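Local coordinates for protein amicyanin (Paracoccus versutus, PDB 1ID2) that probably carries single electrons between redox partners through a type 1 blue copper centre held in a small beta-barrel of the cupredoxin family, at residues Q1-V6 with I62-F68; M29-T33 with D90-T94; P34-A40 with G101-E106; W46-V51 with M73-Q77; M52-A57 with F68-M73. All coordinates share one frame; numbering follows the deposited sequence.

Contact 1 of 5, residues Q1-V6 with I62-F68; sequences QDKITV and IVGEDAF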
# COMPACT_ATOMS: atom_id res chain seq x y z
N GLN A 1 7.42 15.75 7.79
CA GLN A 1 6.10 15.23 8.25
C GLN A 1 6.08 13.71 8.11
O GLN A 1 6.52 13.00 9.02
CB GLN A 1 4.95 15.84 7.42
CG GLN A 1 5.15 17.29 6.98
CD GLN A 1 5.57 18.20 8.12
OE1 GLN A 1 6.73 18.17 8.55
NE2 GLN A 1 4.65 19.01 8.61
N ASP A 2 5.72 13.23 6.93
CA ASP A 2 5.61 11.80 6.66
C ASP A 2 6.82 11.33 5.82
O ASP A 2 7.38 12.08 5.01
CB ASP A 2 4.29 11.50 5.90
CG ASP A 2 3.12 11.08 6.83
OD1 ASP A 2 2.33 11.96 7.25
OD2 ASP A 2 2.90 9.86 7.01
N LYS A 3 7.22 10.08 6.04
CA LYS A 3 8.12 9.35 5.16
C LYS A 3 7.52 9.06 3.77
O LYS A 3 8.17 8.43 2.95
CB LYS A 3 8.49 8.02 5.82
CG LYS A 3 9.72 8.07 6.68
CD LYS A 3 9.45 8.77 7.99
CE LYS A 3 10.58 8.46 8.98
NZ LYS A 3 10.88 6.99 9.11
N ILE A 4 6.25 9.37 3.58
CA ILE A 4 5.52 8.96 2.38
C ILE A 4 4.73 10.12 1.77
O ILE A 4 4.50 11.14 2.42
CB ILE A 4 4.53 7.80 2.69
CG1 ILE A 4 3.47 8.27 3.68
CG2 ILE A 4 5.27 6.60 3.22
CD1 ILE A 4 2.29 7.30 3.83
N THR A 5 4.34 9.96 0.51
CA THR A 5 3.46 10.90 -0.15
C THR A 5 2.28 10.14 -0.74
O THR A 5 2.44 9.12 -1.43
CB THR A 5 4.19 11.68 -1.30
OG1 THR A 5 5.32 12.38 -0.76
CG2 THR A 5 3.27 12.69 -1.96
N VAL A 6 1.09 10.60 -0.39
CA VAL A 6 -0.12 10.01 -0.92
C VAL A 6 -0.79 10.94 -1.93
O VAL A 6 -1.35 11.98 -1.56
CB VAL A 6 -1.07 9.58 0.20
CG1 VAL A 6 -2.30 8.93 -0.38
CG2 VAL A 6 -0.33 8.62 1.12
N ILE A 62 5.64 4.60 12.08
CA ILE A 62 6.19 3.83 10.96
C ILE A 62 6.45 4.72 9.73
O ILE A 62 7.59 4.84 9.29
CB ILE A 62 5.27 2.62 10.60
CG1 ILE A 62 5.06 1.73 11.83
CG2 ILE A 62 5.86 1.82 9.45
CD1 ILE A 62 6.28 0.96 12.27
N VAL A 63 5.42 5.41 9.23
CA VAL A 63 5.62 6.34 8.12
C VAL A 63 5.55 7.79 8.57
O VAL A 63 5.61 8.70 7.75
CB VAL A 63 4.58 6.15 6.99
CG1 VAL A 63 4.95 4.92 6.20
CG2 VAL A 63 3.16 6.09 7.55
N GLY A 64 5.38 7.98 9.87
CA GLY A 64 5.29 9.30 10.45
C GLY A 64 5.15 9.10 11.94
O GLY A 64 5.20 7.96 12.41
N GLU A 65 4.90 10.18 12.68
CA GLU A 65 4.65 10.09 14.11
C GLU A 65 3.28 9.48 14.37
O GLU A 65 3.11 8.67 15.28
CB GLU A 65 4.73 11.48 14.75
CG GLU A 65 4.66 11.48 16.27
CD GLU A 65 4.71 12.87 16.86
OE1 GLU A 65 3.66 13.55 16.89
OE2 GLU A 65 5.80 13.28 17.31
N ASP A 66 2.32 9.83 13.51
CA ASP A 66 0.96 9.29 13.57
C ASP A 66 0.77 7.98 12.82
O ASP A 66 1.58 7.60 11.96
CB ASP A 66 -0.03 10.30 12.99
CG ASP A 66 -0.03 11.60 13.73
OD1 ASP A 66 0.19 12.64 13.08
OD2 ASP A 66 -0.25 11.56 14.95
N ALA A 67 -0.40 7.37 13.06
CA ALA A 67 -0.87 6.22 12.29
C ALA A 67 -1.46 6.70 10.97
O ALA A 67 -2.07 7.77 10.90
CB ALA A 67 -1.92 5.46 13.08
N PHE A 68 -1.38 5.82 9.97
CA PHE A 68 -1.92 6.08 8.64
C PHE A 68 -2.85 4.94 8.21
O PHE A 68 -2.47 3.77 8.22
CB PHE A 68 -0.77 6.26 7.63
CG PHE A 68 -1.23 6.63 6.25
CD1 PHE A 68 -1.46 5.64 5.29
CD2 PHE A 68 -1.61 7.94 5.96
CE1 PHE A 68 -2.08 5.94 4.09
CE2 PHE A 68 -2.24 8.25 4.75
CZ PHE A 68 -2.48 7.26 3.82
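Ile4 and Val63 meet through methyl groups, Ile4 CG2 lying only 3.4 Å from Val63 CG1, a tight approach for two carbons. The other branch of Ile4 runs onward to the Phe68 ring, where CD1 sits over the centre of one face, 4.3 Å from Phe68 CG. With CG1 lodged between the backbone N and the carbonyl carbon (chi1 63°), Ile4 can send its two branches to different partners at once. Val6 extends the same apolar patch, its CG2 coming obliquely to Phe68 CZ at 3.7 Å. Replacing Ile4 with an alanine would probably open a gap over the Phe68 face and leave the Val63 methyl without its close neighbour.

One backbone bond positions these groups: Lys3 N donates to Val63 O at 2.7 Å. Around the same carbonyl, Asp2 CA makes a CA-H...O contact of 3.3 Å with Val63 O.

The contact thus fastens the start of the chain, where strand 4-13 begins, to the loop between strands 57-58 and 68-69. Ile4 also packs on Ile81 and Phe83 of strand 77-83, the neighbour of strand 4-13 in the five-stranded sheet. Val63 rests on Phe58 of strand 57-58 and on Tyr89 of strand 87-92.

Contact 2 of 5, residues M29-T33 with D90-T94; sequences MKYLT and DYFCT. With CU (copper (II) ion), chain D.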
# COMPACT_ATOMS: atom_id res chain seq x y z
N MET A 29 -7.50 -12.96 0.82
CA MET A 29 -7.13 -12.43 2.11
C MET A 29 -5.62 -12.38 2.32
O MET A 29 -5.16 -12.40 3.46
CB MET A 29 -7.78 -13.24 3.23
CG MET A 29 -9.28 -13.42 3.07
SD MET A 29 -10.23 -11.93 3.15
CE MET A 29 -10.45 -11.69 4.92
N LYS A 30 -4.86 -12.20 1.23
CA LYS A 30 -3.40 -12.12 1.29
C LYS A 30 -2.95 -10.95 0.43
O LYS A 30 -3.49 -10.72 -0.65
CB LYS A 30 -2.75 -13.37 0.69
CG LYS A 30 -2.78 -14.62 1.53
CD LYS A 30 -2.59 -15.86 0.66
CE LYS A 30 -1.19 -15.96 0.07
NZ LYS A 30 -1.07 -17.08 -0.91
N TYR A 31 -1.86 -10.31 0.84
CA TYR A 31 -1.09 -9.48 -0.07
C TYR A 31 -0.21 -10.45 -0.78
O TYR A 31 0.54 -11.18 -0.14
CB TYR A 31 -0.19 -8.51 0.71
CG TYR A 31 -0.96 -7.50 1.47
CD1 TYR A 31 -1.70 -6.51 0.81
CD2 TYR A 31 -0.99 -7.54 2.86
CE1 TYR A 31 -2.45 -5.58 1.52
CE2 TYR A 31 -1.75 -6.63 3.57
CZ TYR A 31 -2.46 -5.65 2.92
OH TYR A 31 -3.12 -4.70 3.68
N LEU A 32 -0.20 -10.38 -2.11
CA LEU A 32 0.42 -11.44 -2.88
C LEU A 32 1.93 -11.29 -2.96
O LEU A 32 2.65 -12.26 -3.17
CB LEU A 32 -0.20 -11.52 -4.28
CG LEU A 32 -1.66 -11.98 -4.33
CD1 LEU A 32 -2.02 -12.38 -5.76
CD2 LEU A 32 -1.89 -13.15 -3.37
N THR A 33 2.43 -10.09 -2.70
CA THR A 33 3.86 -9.88 -2.64
C THR A 33 4.13 -9.28 -1.28
O THR A 33 4.01 -8.08 -1.09
CB THR A 33 4.35 -8.90 -3.72
OG1 THR A 33 3.77 -9.23 -4.99
CG2 THR A 33 5.85 -8.96 -3.83
N ASP A 90 6.22 -1.71 7.55
CA ASP A 90 5.20 -2.74 7.69
C ASP A 90 3.84 -2.10 7.51
O ASP A 90 3.54 -1.11 8.18
CB ASP A 90 5.20 -3.33 9.10
CG ASP A 90 6.55 -3.81 9.51
OD1 ASP A 90 7.17 -3.15 10.39
OD2 ASP A 90 6.95 -4.86 8.96
N TYR A 91 2.95 -2.80 6.82
CA TYR A 91 1.56 -2.37 6.78
C TYR A 91 0.71 -3.59 7.05
O TYR A 91 1.19 -4.72 7.03
CB TYR A 91 1.20 -1.75 5.42
CG TYR A 91 1.46 -2.65 4.24
CD1 TYR A 91 0.46 -3.46 3.72
CD2 TYR A 91 2.74 -2.74 3.67
CE1 TYR A 91 0.71 -4.34 2.69
CE2 TYR A 91 2.99 -3.61 2.63
CZ TYR A 91 1.97 -4.42 2.15
OH TYR A 91 2.20 -5.26 1.10
N PHE A 92 -0.57 -3.33 7.28
CA PHE A 92 -1.54 -4.36 7.54
C PHE A 92 -2.87 -3.81 7.03
O PHE A 92 -2.96 -2.65 6.62
CB PHE A 92 -1.60 -4.68 9.05
CG PHE A 92 -1.95 -3.48 9.90
CD1 PHE A 92 -1.00 -2.52 10.20
CD2 PHE A 92 -3.27 -3.26 10.30
CE1 PHE A 92 -1.34 -1.35 10.84
CE2 PHE A 92 -3.62 -2.07 10.96
CZ PHE A 92 -2.64 -1.11 11.22
N CYS A 93 -3.89 -4.66 7.00
CA CYS A 93 -5.19 -4.28 6.52
C CYS A 93 -6.03 -4.06 7.75
O CYS A 93 -6.02 -4.88 8.65
CB CYS A 93 -5.78 -5.40 5.65
SG CYS A 93 -7.44 -5.04 5.13
N THR A 94 -6.61 -2.88 7.85
CA THR A 94 -7.21 -2.41 9.09
C THR A 94 -8.25 -3.36 9.67
O THR A 94 -8.21 -3.68 10.85
CB THR A 94 -7.83 -1.01 8.87
OG1 THR A 94 -6.79 -0.07 8.59
CG2 THR A 94 -8.60 -0.55 10.11
CU CU D . -8.09 -6.78 4.29
O HOH W 1 4.60 -5.83 0.17
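Tyr31 and Tyr91 form a T-shaped (edge-to-face) stack inside the cupredoxin barrel, beside its copper site. The edge of Tyr91 points at the face of Tyr31, with CE1 of Tyr91 poised above the ring centre and 3.4 Å from Tyr31 CZ. The planes stand 77° apart and the centroids are 4.7 Å from each other, while the two side chains run in opposite directions as they pass. Trp46 in turn meets Tyr91 edge-to-face.

The phenol ends are held differently. Tyr31 OH hydrogen-bonds to Asn55 O and lies 3.4 Å from Cys93 CB, which makes Tyr31 a second-shell neighbour of the copper. Tyr91 OH donates to a water, and that water donates to Thr33 O, bridging the two segments. Cys93 SG lies anti to the backbone N (chi1 175°), which directs it at the metal: SG binds copper at 2.0 Å.

Contact 3 of 5, residues P34-A40 with G101-E106; sequences PEVTIKA and GKVIVE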
# COMPACT_ATOMS: atom_id res chain seq x y z
N PRO A 34 4.49 -10.12 -0.30
CA PRO A 34 4.56 -9.74 1.13
C PRO A 34 5.76 -8.86 1.48
O PRO A 34 5.79 -8.21 2.53
CB PRO A 34 4.61 -11.09 1.86
CG PRO A 34 4.24 -12.12 0.81
CD PRO A 34 4.74 -11.56 -0.48
N GLU A 35 6.74 -8.81 0.59
CA GLU A 35 7.92 -8.01 0.80
C GLU A 35 8.37 -7.48 -0.54
O GLU A 35 8.68 -8.27 -1.45
CB GLU A 35 9.00 -8.90 1.39
CG GLU A 35 10.08 -8.18 2.13
CD GLU A 35 10.99 -9.16 2.82
OE1 GLU A 35 10.53 -9.78 3.81
OE2 GLU A 35 12.12 -9.38 2.32
N VAL A 36 8.28 -6.17 -0.72
CA VAL A 36 8.67 -5.53 -1.98
C VAL A 36 9.76 -4.50 -1.67
O VAL A 36 9.81 -3.98 -0.57
CB VAL A 36 7.43 -4.87 -2.73
CG1 VAL A 36 6.76 -3.82 -1.90
CG2 VAL A 36 7.87 -4.24 -4.01
N THR A 37 10.75 -4.40 -2.53
CA THR A 37 11.81 -3.43 -2.30
C THR A 37 12.08 -2.51 -3.52
O THR A 37 11.99 -2.95 -4.67
CB THR A 37 13.10 -4.13 -1.71
OG1 THR A 37 14.29 -3.52 -2.20
CG2 THR A 37 13.11 -5.61 -2.00
N ILE A 38 11.99 -1.22 -3.23
CA ILE A 38 12.07 -0.14 -4.21
C ILE A 38 13.15 0.84 -3.73
O ILE A 38 13.63 0.74 -2.60
CB ILE A 38 10.73 0.64 -4.31
CG1 ILE A 38 10.31 1.17 -2.93
CG2 ILE A 38 9.68 -0.24 -4.86
CD1 ILE A 38 9.13 2.11 -2.92
N LYS A 39 13.41 1.87 -4.52
CA LYS A 39 14.28 2.96 -4.09
C LYS A 39 13.41 4.14 -3.66
O LYS A 39 12.26 4.25 -4.08
CB LYS A 39 15.20 3.36 -5.24
CG LYS A 39 16.30 2.34 -5.52
CD LYS A 39 16.61 2.25 -7.00
CE LYS A 39 15.53 1.47 -7.76
NZ LYS A 39 15.56 0.00 -7.50
N ALA A 40 13.93 4.97 -2.75
CA ALA A 40 13.22 6.16 -2.28
C ALA A 40 12.78 6.96 -3.48
O ALA A 40 13.49 7.00 -4.49
CB ALA A 40 14.11 7.02 -1.41
N GLY A 101 2.21 -6.92 5.32
CA GLY A 101 3.27 -7.00 4.32
C GLY A 101 4.32 -5.96 4.68
O GLY A 101 4.16 -5.21 5.66
N LYS A 102 5.34 -5.84 3.84
CA LYS A 102 6.31 -4.79 4.04
C LYS A 102 6.96 -4.25 2.79
O LYS A 102 7.11 -4.97 1.78
CB LYS A 102 7.37 -5.25 5.04
CG LYS A 102 8.52 -6.01 4.46
CD LYS A 102 9.81 -5.56 5.14
CE LYS A 102 10.10 -6.31 6.44
NZ LYS A 102 9.06 -6.17 7.51
N VAL A 103 7.31 -2.98 2.85
CA VAL A 103 8.04 -2.30 1.79
C VAL A 103 9.43 -1.92 2.31
O VAL A 103 9.56 -1.27 3.34
CB VAL A 103 7.29 -1.03 1.30
CG1 VAL A 103 7.97 -0.45 0.05
CG2 VAL A 103 5.84 -1.37 0.98
N ILE A 104 10.45 -2.38 1.60
CA ILE A 104 11.82 -2.02 1.87
C ILE A 104 12.25 -0.96 0.88
O ILE A 104 12.19 -1.17 -0.33
CB ILE A 104 12.73 -3.24 1.73
CG1 ILE A 104 12.25 -4.34 2.67
CG2 ILE A 104 14.19 -2.85 1.98
CD1 ILE A 104 12.45 -5.67 2.09
N VAL A 105 12.55 0.21 1.41
CA VAL A 105 12.98 1.34 0.61
C VAL A 105 14.47 1.57 0.82
O VAL A 105 14.94 1.67 1.96
CB VAL A 105 12.21 2.62 0.98
CG1 VAL A 105 12.49 3.69 -0.02
CG2 VAL A 105 10.72 2.35 1.00
N GLU A 106 15.19 1.71 -0.27
CA GLU A 106 16.61 1.97 -0.17
C GLU A 106 17.06 3.04 -1.17
O GLU A 106 18.19 2.96 -1.69
CB GLU A 106 17.36 0.66 -0.37
CG GLU A 106 16.65 -0.33 -1.25
CD GLU A 106 17.55 -1.45 -1.69
OE1 GLU A 106 17.93 -2.28 -0.82
OE2 GLU A 106 17.91 -1.46 -2.89
OXT GLU A 106 16.29 4.00 -1.37
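Glu35 CG lies anti to the backbone N (chi1 -158°), while Ile104 holds CG1 beside its own N (chi1 -58°), and these settings bring Glu35 CG within 3.5 Å of Ile104 CD1. The two belong to a parallel pair of beta-strands, 35-38 and 101-105, at one edge of the three-stranded sheet of the cupredoxin barrel.

Backbone bonds alternate across the pair in the parallel pattern. Val36 N and Ile38 N donate to Lys102 O and Ile104 O, while Lys102 N, Ile104 N and Glu106 N donate to Pro34 O, Val36 O and Ile38 O. The bond from Ile104 N to Val36 O, 2.8 Å long, is nearly straight (175°). Short CA-H...O contacts lie between these bonds, among them Thr37 CA to Ile104 O at 3.0 Å.

Side chains alternate between two faces. On one, Glu35, Thr37, Lys102 and Ile104 pack through their carbon chains: Glu35 and Lys102 run side by side, their CG atoms 3.5 Å apart, although the Lys102 amine pairs with Asp90. On the other, Val36 CG1 touches Val103 CG2 at 3.9 Å, and Ile38, Val103 and Val105 turn to the core: all three pack on Phe83, the first two also on Val44, and Val103 on Trp46.

The pairing ends at the chain terminus, where Ala40 N donates to the terminal carboxylate oxygen OXT of Glu106 at 2.9 Å.

Contact 4 of 5, residues W46-V51 with M73-Q77; sequences WVNGEV and MTKDQ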
# COMPACT_ATOMS: atom_id res chain seq x y z
N TRP A 46 -1.14 -0.97 -4.84
CA TRP A 46 -1.81 -2.17 -4.39
C TRP A 46 -3.07 -2.24 -5.22
O TRP A 46 -3.63 -1.21 -5.55
CB TRP A 46 -2.20 -2.07 -2.92
CG TRP A 46 -1.05 -2.26 -1.99
CD1 TRP A 46 -0.66 -3.43 -1.41
CD2 TRP A 46 -0.11 -1.26 -1.57
NE1 TRP A 46 0.48 -3.23 -0.68
CE2 TRP A 46 0.84 -1.91 -0.76
CE3 TRP A 46 0.01 0.12 -1.80
CZ2 TRP A 46 1.91 -1.21 -0.18
CZ3 TRP A 46 1.07 0.80 -1.22
CH2 TRP A 46 2.00 0.14 -0.42
N VAL A 47 -3.43 -3.44 -5.67
CA VAL A 47 -4.65 -3.63 -6.45
C VAL A 47 -5.44 -4.79 -5.85
O VAL A 47 -4.95 -5.91 -5.69
CB VAL A 47 -4.35 -3.97 -7.95
CG1 VAL A 47 -5.65 -4.20 -8.71
CG2 VAL A 47 -3.56 -2.84 -8.60
N ASN A 48 -6.67 -4.50 -5.44
CA ASN A 48 -7.53 -5.49 -4.84
C ASN A 48 -8.25 -6.30 -5.92
O ASN A 48 -8.96 -5.73 -6.75
CB ASN A 48 -8.56 -4.81 -3.93
CG ASN A 48 -9.40 -5.82 -3.15
OD1 ASN A 48 -9.07 -6.98 -3.12
ND2 ASN A 48 -10.49 -5.36 -2.54
N GLY A 49 -8.04 -7.61 -5.91
CA GLY A 49 -8.65 -8.45 -6.90
C GLY A 49 -10.01 -8.99 -6.49
O GLY A 49 -10.68 -9.59 -7.32
N GLU A 50 -10.41 -8.83 -5.23
CA GLU A 50 -11.61 -9.51 -4.76
C GLU A 50 -12.65 -8.56 -4.22
O GLU A 50 -12.36 -7.39 -3.96
CB GLU A 50 -11.25 -10.56 -3.70
CG GLU A 50 -10.31 -10.11 -2.58
CD GLU A 50 -9.87 -11.26 -1.67
OE1 GLU A 50 -9.88 -12.42 -2.11
OE2 GLU A 50 -9.47 -10.99 -0.52
N VAL A 51 -13.85 -9.08 -3.96
CA VAL A 51 -14.95 -8.26 -3.44
C VAL A 51 -14.86 -7.85 -1.96
O VAL A 51 -15.54 -6.92 -1.54
CB VAL A 51 -16.33 -8.93 -3.68
CG1 VAL A 51 -16.67 -8.88 -5.13
CG2 VAL A 51 -16.30 -10.36 -3.24
N MET A 73 -10.24 -0.28 -0.70
CA MET A 73 -10.40 -0.62 -2.12
C MET A 73 -11.44 -1.72 -2.17
O MET A 73 -11.50 -2.59 -1.29
CB MET A 73 -9.12 -1.18 -2.75
CG MET A 73 -7.94 -0.24 -2.80
SD MET A 73 -6.33 -1.08 -3.02
CE MET A 73 -5.71 -1.11 -1.33
N THR A 74 -12.34 -1.58 -3.13
CA THR A 74 -13.19 -2.68 -3.51
C THR A 74 -12.54 -3.27 -4.74
O THR A 74 -11.38 -2.94 -5.07
CB THR A 74 -14.61 -2.19 -3.82
OG1 THR A 74 -14.58 -1.26 -4.91
CG2 THR A 74 -15.18 -1.48 -2.61
N LYS A 75 -13.23 -4.23 -5.34
CA LYS A 75 -12.67 -5.06 -6.39
C LYS A 75 -12.11 -4.24 -7.55
O LYS A 75 -12.79 -3.37 -8.10
CB LYS A 75 -13.75 -6.03 -6.90
CG LYS A 75 -13.24 -6.98 -7.93
CD LYS A 75 -14.34 -7.89 -8.40
CE LYS A 75 -13.89 -8.75 -9.56
NZ LYS A 75 -12.54 -9.31 -9.32
N ASP A 76 -10.89 -4.58 -7.96
CA ASP A 76 -10.11 -3.87 -8.97
C ASP A 76 -10.01 -2.37 -8.81
O ASP A 76 -9.88 -1.64 -9.79
CB ASP A 76 -10.60 -4.19 -10.39
CG ASP A 76 -10.53 -5.65 -10.69
OD1 ASP A 76 -11.59 -6.19 -11.07
OD2 ASP A 76 -9.44 -6.27 -10.47
N GLN A 77 -9.98 -1.92 -7.56
CA GLN A 77 -9.44 -0.62 -7.30
C GLN A 77 -7.99 -0.76 -6.93
O GLN A 77 -7.49 -1.88 -6.73
CB GLN A 77 -10.25 0.06 -6.21
CG GLN A 77 -11.64 0.32 -6.70
CD GLN A 77 -12.45 1.17 -5.77
OE1 GLN A 77 -12.50 0.93 -4.56
NE2 GLN A 77 -13.15 2.14 -6.33
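Asn48 carries most of the hydrogen bonding between the end of strand 43-48 and the turn at 73-77. Its backbone N donates to Gln77 O at 3.0 Å, and its carbonyl O accepts from Asp76 N. Its side-chain amide reaches ND2 across to Met73 O at 3.2 Å, from well above that carbonyl's plane, and also gives a bond to Met52 O. The oxygen of the same amide, OD1, accepts a nearly straight bond from Glu50 N (171°), an Asx turn. A leucine in its place would probably leave Met73 O and Met52 O without this donor and free the Glu50 turn to shift.

Lys75 adds a side-chain hydrogen bond: extended from CG (chi1 -177°) with a bend only at its last torsion, it donates from NZ to Gly49 O at 2.7 Å. Lys75 CB also rests against Glu50 O, 3.5 Å away.

Apolar packing is slight: Met73 CE touches Trp46 CB at 4.0 Å, and Val51 CG1 meets Lys75 CD.

Glu50, whose carboxylate bonds to the copper ligand His54 and to Lys28, leads on to the metal site. The contact lies where strand 43-48 ends and strand 77-83 begins, neighbours in the five-stranded sheet.

Contact 5 of 5, residues M52-A57 with F68-M73; sequences MPHNVA and FRGEMM. With CU (copper (II) ion), chain D.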
# COMPACT_ATOMS: atom_id res chain seq x y z
N MET A 52 -14.10 -8.59 -1.16
CA MET A 52 -13.75 -8.15 0.19
C MET A 52 -12.94 -6.87 0.14
O MET A 52 -11.87 -6.83 -0.45
CB MET A 52 -12.91 -9.21 0.89
CG MET A 52 -12.59 -8.89 2.34
SD MET A 52 -13.98 -9.17 3.41
CE MET A 52 -13.77 -10.91 3.83
N PRO A 53 -13.37 -5.84 0.87
CA PRO A 53 -12.56 -4.63 0.76
C PRO A 53 -11.31 -4.74 1.61
O PRO A 53 -11.32 -5.35 2.68
CB PRO A 53 -13.52 -3.53 1.24
CG PRO A 53 -14.90 -4.15 1.06
CD PRO A 53 -14.69 -5.58 1.45
N HIS A 54 -10.23 -4.13 1.13
CA HIS A 54 -8.93 -4.20 1.77
C HIS A 54 -8.29 -2.82 1.68
O HIS A 54 -8.60 -2.07 0.75
CB HIS A 54 -8.06 -5.23 1.09
CG HIS A 54 -8.57 -6.64 1.21
ND1 HIS A 54 -8.67 -7.28 2.42
CD2 HIS A 54 -8.88 -7.52 0.23
CE1 HIS A 54 -9.03 -8.52 2.15
NE2 HIS A 54 -9.16 -8.72 0.85
N ASN A 55 -7.55 -2.42 2.71
CA ASN A 55 -6.78 -1.18 2.63
C ASN A 55 -5.32 -1.42 2.99
O ASN A 55 -4.88 -2.58 3.05
CB ASN A 55 -7.38 -0.08 3.52
CG ASN A 55 -7.07 -0.27 5.00
OD1 ASN A 55 -6.85 -1.38 5.43
ND2 ASN A 55 -7.15 0.80 5.78
N VAL A 56 -4.54 -0.34 3.02
CA VAL A 56 -3.14 -0.37 3.47
C VAL A 56 -3.02 0.59 4.63
O VAL A 56 -3.52 1.71 4.54
CB VAL A 56 -2.17 0.06 2.32
CG1 VAL A 56 -0.76 0.25 2.83
CG2 VAL A 56 -2.16 -1.00 1.25
N ALA A 57 -2.56 0.09 5.79
CA ALA A 57 -2.44 0.90 7.00
C ALA A 57 -1.11 0.70 7.74
O ALA A 57 -0.41 -0.32 7.56
CB ALA A 57 -3.62 0.62 7.94
N PHE A 68 -1.38 5.82 9.97
CA PHE A 68 -1.92 6.08 8.64
C PHE A 68 -2.85 4.94 8.21
O PHE A 68 -2.47 3.77 8.22
CB PHE A 68 -0.77 6.26 7.63
CG PHE A 68 -1.23 6.63 6.25
CD1 PHE A 68 -1.46 5.64 5.29
CD2 PHE A 68 -1.61 7.94 5.96
CE1 PHE A 68 -2.08 5.94 4.09
CE2 PHE A 68 -2.24 8.25 4.75
CZ PHE A 68 -2.48 7.26 3.82
N ARG A 69 -4.09 5.28 7.87
CA ARG A 69 -5.03 4.30 7.39
C ARG A 69 -5.47 4.68 6.00
O ARG A 69 -6.10 5.71 5.82
CB ARG A 69 -6.25 4.27 8.31
CG ARG A 69 -7.04 2.99 8.23
CD ARG A 69 -8.54 3.25 8.20
NE ARG A 69 -9.03 3.39 6.84
CZ ARG A 69 -10.05 2.71 6.32
NH1 ARG A 69 -10.72 1.81 7.05
NH2 ARG A 69 -10.47 2.99 5.10
N GLY A 70 -5.14 3.86 5.01
CA GLY A 70 -5.53 4.15 3.64
C GLY A 70 -7.02 3.90 3.50
O GLY A 70 -7.59 3.17 4.30
N GLU A 71 -7.64 4.47 2.47
CA GLU A 71 -9.04 4.20 2.19
C GLU A 71 -9.22 2.78 1.64
O GLU A 71 -8.28 2.22 1.07
CB GLU A 71 -9.57 5.21 1.17
CG GLU A 71 -9.96 6.55 1.79
CD GLU A 71 -10.67 7.47 0.80
OE1 GLU A 71 -11.59 7.02 0.08
OE2 GLU A 71 -10.33 8.67 0.77
N MET A 72 -10.39 2.20 1.89
CA MET A 72 -10.73 0.83 1.42
C MET A 72 -10.88 0.72 -0.11
O MET A 72 -11.47 1.60 -0.73
CB MET A 72 -12.03 0.36 2.07
CG MET A 72 -12.04 0.42 3.60
SD MET A 72 -10.80 -0.63 4.38
CE MET A 72 -11.32 -2.12 3.71
N MET A 73 -10.24 -0.28 -0.70
CA MET A 73 -10.40 -0.62 -2.12
C MET A 73 -11.44 -1.72 -2.17
O MET A 73 -11.50 -2.59 -1.29
CB MET A 73 -9.12 -1.18 -2.75
CG MET A 73 -7.94 -0.24 -2.80
SD MET A 73 -6.33 -1.08 -3.02
CE MET A 73 -5.71 -1.11 -1.33
CU CU D . -8.09 -6.78 4.29
O HOH W 2 -5.88 1.80 1.35
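The two segments run roughly antiparallel, their end-to-end directions 160° apart, and pair in two separate places with the register slipping by one residue between them: at His54 with Met73, where His54 N donates to Met73 O and Met73 N returns a straighter bond to His54 O at 2.8 Å, and at Ala57 with Arg69.

Asn55 fills the interval. Its CG sits between the backbone N and the carbonyl carbon (chi1 77°), which turns the amide toward the other segment, where ND2 donates to Gly70 O at 2.8 Å, with the acceptor in the amide plane. Gly70 N in turn donates to Val56 O at 2.7 Å. The same ND2 of Asn55 lies over one face of the Arg69 guanidinium, the two planes 57° apart. Asn55 OD1 accepts from Thr94 N, so this amide also ties down the residue after the copper ligand Cys93. A water joins Val56 N to Glu71 O. Met72 folds back on itself so that its CE reaches Pro53 CB at 3.6 Å and its SD reaches Asn55 CB.

His54 faces the other way: ND1 binds copper at 2.0 Å, and NE2 is held by Glu50. Cys93, His96 and Met99 complete the copper site. Val56 packs on Trp46 of strand 43-48 and Ile81 of strand 77-83, while Ala57 opens strand 57-58 and bonds through its backbone to Phe92 of strand 87-92.

Contacts 4 and 5 are about 10 Å apart by centres and share Met73; contact 5 holds a copper ligand and contact 4 lies next to it. Along the chain contact 5 nests within contact 4, and both nest within contacts 2 and 3. Contact 2 supplies Cys93 and contact 5 His54, and their centres are about 9 Å apart. Contacts 2 and 3 join through strands 87-92 and 100-105, neighbours in the three-stranded sheet, and through the Asp90-Lys102 salt bridge. Contact 1 lies farthest from contact 4, about 23 Å between centres, and shares Phe68 with contact 5. Contacts 2 and 5 thus bring together two copper ligands distant in sequence, while contacts 1 and 3 lie away from the metal.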